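Local coordinates for tail fiber protein (Pseudomonas aeruginosa, PDB 6CL6), which forms the trimeric fiber of the R2 pyocin, a contractile injection system, and probably binds receptors on the surface of target Pseudomonas aeruginosa cells, at residues A[306-312]-A[354-360]. Residues are numbered along the deposited sequence; the frame is centred on the assembly and turned at random.
With CA (calcium ion), chain I.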
ATOM      1  N   CYS A 306      14.012  26.003 105.169  1.00 22.25           N
ATOM      2  CA  CYS A 306      14.005  24.983 106.208  1.00 20.35           C
ATOM      3  C   CYS A 306      14.103  25.642 107.591  1.00 16.31           C
ATOM      4  O   CYS A 306      14.751  26.690 107.744  1.00 22.84           O
ATOM      5  CB  CYS A 306      15.188  24.002 106.052  1.00 16.04           C
ATOM      6  SG  CYS A 306      15.224  23.083 104.555  1.00 19.06           S
ATOM      7  N   PRO A 307      13.488  25.063 108.610  1.00 21.20           N
ATOM      8  CA  PRO A 307      13.688  25.568 109.975  1.00 19.20           C
ATOM      9  C   PRO A 307      15.052  25.129 110.489  1.00 15.99           C
ATOM     10  O   PRO A 307      15.704  24.249 109.931  1.00 15.82           O
ATOM     11  CB  PRO A 307      12.565  24.919 110.786  1.00 20.91           C
ATOM     12  CG  PRO A 307      11.875  23.908 109.850  1.00 19.43           C
ATOM     13  CD  PRO A 307      12.800  23.769 108.638  1.00 16.73           C
ATOM     14  N   ALA A 308      15.472  25.756 111.590  1.00 16.74           N
ATOM     15  CA  ALA A 308      16.733  25.382 112.221  1.00 17.59           C
ATOM     16  C   ALA A 308      16.723  23.896 112.576  1.00 27.04           C
ATOM     17  O   ALA A 308      15.753  23.392 113.131  1.00 20.46           O
ATOM     18  CB  ALA A 308      16.935  26.226 113.481  1.00 18.94           C
ATOM     19  N   ASP A 309      17.804  23.190 112.244  1.00 19.68           N
ATOM     20  CA  ASP A 309      18.010  21.818 112.716  1.00 15.16           C
ATOM     21  C   ASP A 309      16.794  20.931 112.466  1.00 24.79           C
ATOM     22  O   ASP A 309      16.396  20.155 113.328  1.00 21.02           O
ATOM     23  CB  ASP A 309      18.347  21.822 114.238  1.00 17.89           C
ATOM     24  CG  ASP A 309      19.694  22.443 114.559  1.00 28.35           C
ATOM     25  OD1 ASP A 309      20.651  22.307 113.756  1.00 23.90           O
ATOM     26  OD2 ASP A 309      19.805  23.062 115.647  1.00 27.33           O
ATOM     27  N   ALA A 310      16.204  21.014 111.273  1.00 16.40           N
ATOM     28  CA  ALA A 310      14.906  20.365 111.056  1.00 16.14           C
ATOM     29  C   ALA A 310      14.639  20.212 109.561  1.00 20.66           C
ATOM     30  O   ALA A 310      15.405  20.687 108.726  1.00 19.26           O
ATOM     31  CB  ALA A 310      13.772  21.154 111.721  1.00 19.22           C
ATOM     32  N   ASP A 311      13.509  19.573 109.243  1.00 17.70           N
ATOM     33  CA  ASP A 311      13.130  19.230 107.879  1.00 17.98           C
ATOM     34  C   ASP A 311      12.162  20.234 107.265  1.00 30.78           C
ATOM     35  O   ASP A 311      11.401  20.925 107.951  1.00 20.86           O
ATOM     36  CB  ASP A 311      12.452  17.853 107.820  1.00 31.93           C
ATOM     37  CG  ASP A 311      13.363  16.718 108.200  1.00 31.10           C
ATOM     38  OD1 ASP A 311      14.572  16.796 107.957  1.00 22.64           O
ATOM     39  OD2 ASP A 311      12.841  15.727 108.744  1.00 24.35           O
ATOM     40  N   ALA A 312      12.168  20.267 105.939  1.00 20.45           N
ATOM     41  CA  ALA A 312      11.099  20.882 105.164  1.00 22.44           C
ATOM     42  C   ALA A 312      10.817  19.980 103.980  1.00 28.39           C
ATOM     43  O   ALA A 312      11.743  19.399 103.391  1.00 22.97           O
ATOM     44  CB  ALA A 312      11.450  22.297 104.682  1.00 27.27           C
ATOM     45  N   VAL A 354      12.083  15.129 101.214  1.00 19.55           N
ATOM     46  CA  VAL A 354      12.312  15.789 102.504  1.00 18.15           C
ATOM     47  C   VAL A 354      13.737  16.320 102.532  1.00 23.96           C
ATOM     48  O   VAL A 354      14.692  15.567 102.299  1.00 19.85           O
ATOM     49  CB  VAL A 354      12.067  14.844 103.686  1.00 23.48           C
ATOM     50  CG1 VAL A 354      12.310  15.577 105.018  1.00 24.69           C
ATOM     51  CG2 VAL A 354      10.629  14.293 103.628  1.00 33.96           C
ATOM     52  N   ILE A 355      13.863  17.617 102.783  1.00 16.75           N
ATOM     53  CA  ILE A 355      15.141  18.305 102.844  1.00 19.17           C
ATOM     54  C   ILE A 355      15.446  18.568 104.314  1.00 24.77           C
ATOM     55  O   ILE A 355      14.639  19.183 105.026  1.00 20.40           O
ATOM     56  CB  ILE A 355      15.136  19.604 102.031  1.00 17.10           C
ATOM     57  CG1 ILE A 355      14.779  19.347 100.560  1.00 21.93           C
ATOM     58  CG2 ILE A 355      16.489  20.300 102.145  1.00 19.53           C
ATOM     59  CD1 ILE A 355      15.654  18.313  99.853  1.00 21.39           C
ATOM     60  N   ARG A 356      16.606  18.095 104.766  1.00 22.24           N
ATOM     61  CA  ARG A 356      17.034  18.267 106.156  1.00 15.65           C
ATOM     62  C   ARG A 356      18.065  19.382 106.252  1.00 25.02           C
ATOM     63  O   ARG A 356      19.047  19.394 105.501  1.00 15.96           O
ATOM     64  CB  ARG A 356      17.605  16.967 106.705  1.00 18.31           C
ATOM     65  CG  ARG A 356      17.761  16.936 108.219  1.00 25.71           C
ATOM     66  CD  ARG A 356      17.959  15.499 108.660  1.00 37.70           C
ATOM     67  NE  ARG A 356      17.947  15.309 110.106  1.00 25.27           N
ATOM     68  CZ  ARG A 356      16.845  15.279 110.854  1.00 36.73           C
ATOM     69  NH1 ARG A 356      15.661  15.483 110.308  1.00 25.74           N
ATOM     70  NH2 ARG A 356      16.938  15.068 112.159  1.00 32.71           N
ATOM     71  N   ASN A 357      17.858  20.295 107.200  1.00 15.81           N
ATOM     72  CA  ASN A 357      18.773  21.409 107.433  1.00 15.98           C
ATOM     73  C   ASN A 357      19.472  21.231 108.768  1.00 15.81           C
ATOM     74  O   ASN A 357      18.854  21.387 109.830  1.00 19.94           O
ATOM     75  CB  ASN A 357      18.024  22.729 107.393  1.00 16.13           C
ATOM     76  CG  ASN A 357      18.874  23.889 107.810  1.00 14.90           C
ATOM     77  OD1 ASN A 357      20.068  23.930 107.541  1.00 14.77           O
ATOM     78  ND2 ASN A 357      18.261  24.844 108.506  1.00 15.66           N
ATOM     79  N   GLY A 358      20.759  20.903 108.719  1.00 16.60           N
ATOM     80  CA  GLY A 358      21.552  20.788 109.932  1.00 14.16           C
ATOM     81  C   GLY A 358      22.034  22.089 110.521  1.00 13.98           C
ATOM     82  O   GLY A 358      22.561  22.073 111.620  1.00 13.82           O
ATOM     83  N   TYR A 359      21.852  23.216 109.825  1.00 16.31           N
ATOM     84  CA  TYR A 359      22.306  24.508 110.343  1.00 13.85           C
ATOM     85  C   TYR A 359      21.332  25.007 111.408  1.00 16.65           C
ATOM     86  O   TYR A 359      20.115  24.818 111.271  1.00 14.48           O
ATOM     87  CB  TYR A 359      22.388  25.528 109.224  1.00 17.58           C
ATOM     88  CG  TYR A 359      22.953  26.874 109.645  1.00 13.90           C
ATOM     89  CD1 TYR A 359      24.165  26.964 110.275  1.00 15.26           C
ATOM     90  CD2 TYR A 359      22.286  28.059 109.341  1.00 13.81           C
ATOM     91  CE1 TYR A 359      24.685  28.201 110.665  1.00 15.72           C
ATOM     92  CE2 TYR A 359      22.779  29.268 109.688  1.00 13.66           C
ATOM     93  CZ  TYR A 359      23.992  29.344 110.365  1.00 16.52           C
ATOM     94  OH  TYR A 359      24.496  30.557 110.717  1.00 20.48           O
ATOM     95  N   PHE A 360      21.859  25.685 112.438  1.00 15.55           N
ATOM     96  CA  PHE A 360      21.071  26.043 113.617  1.00 17.52           C
ATOM     97  C   PHE A 360      20.298  27.340 113.454  1.00 17.77           C
ATOM     98  O   PHE A 360      20.171  28.129 114.404  1.00 16.98           O
ATOM     99  CB  PHE A 360      21.967  26.068 114.860  1.00 20.76           C
ATOM    100  CG  PHE A 360      23.063  27.116 114.887  1.00 14.19           C
ATOM    101  CD1 PHE A 360      23.210  28.080 113.919  1.00 16.46           C
ATOM    102  CD2 PHE A 360      23.963  27.112 115.961  1.00 13.36           C
ATOM    103  CE1 PHE A 360      24.212  29.047 114.001  1.00 19.38           C
ATOM    104  CE2 PHE A 360      24.977  28.080 116.059  1.00 18.01           C
ATOM    105  CZ  PHE A 360      25.102  29.051 115.091  1.00 13.96           C
TER
HETATM  106 CA    CA I 703      22.968  21.796 113.942  1.00 20.02          CA
HETATM  107  O   HOH W   1      22.437  23.004 116.047  1.00 15.40           O
HETATM  108  O   HOH W   2      24.223  23.803 113.469  1.00 13.34           O
HETATM  109  O   HOH W   3      23.947  19.948 112.586  1.00 33.64           O
HETATM  110  O   HOH W   4      24.805  21.231 115.357  1.00 18.05           O
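An antiparallel strand pairing that opens into a calcium site joins Asp-311 and Ala-312 to Ile-355 and Arg-356 at the far end of the fiber's gp53-like C-terminal domain, whose family is grouped with the H-type lectins. Register follows from the non-hydrogen-bonded pair Asp-311/Arg-356 and its hydrogen-bonded neighbour, where Ala-312 N to Ile-355 O and Ile-355 N to Ala-312 O are both 2.8 Å. The type II turn Pro-307 to Ala-310 continues beside 357-360, Asp-309 N donating to Tyr-359 O (3.0 Å). Asn-357 fills its inner side: with CG anti to the backbone N (chi1 172°), ND2 reaches Pro-307 O at 3.0 Å from above the carbonyl plane, while OD1 accepts from Tyr-359 N in an Asx turn and from Gln-331, which fixes the amide's flip. In a salt bridge, Arg-356 NH1 meets Asp-311 OD1 at 2.9 Å from above the carboxylate plane; Arg-346 takes OD2. The backbone O of Phe-335 of the second subunit accepts from Arg-356 NE, and its ring makes a cation-pi contact. Calcium bridges the same interface, binding Pro-337 O of that subunit and four waters. Shared metal binding, not a hydrogen bond, brings Asp-309 OD1 and Gly-358 O within 2.9 Å, each 2.4 Å from calcium.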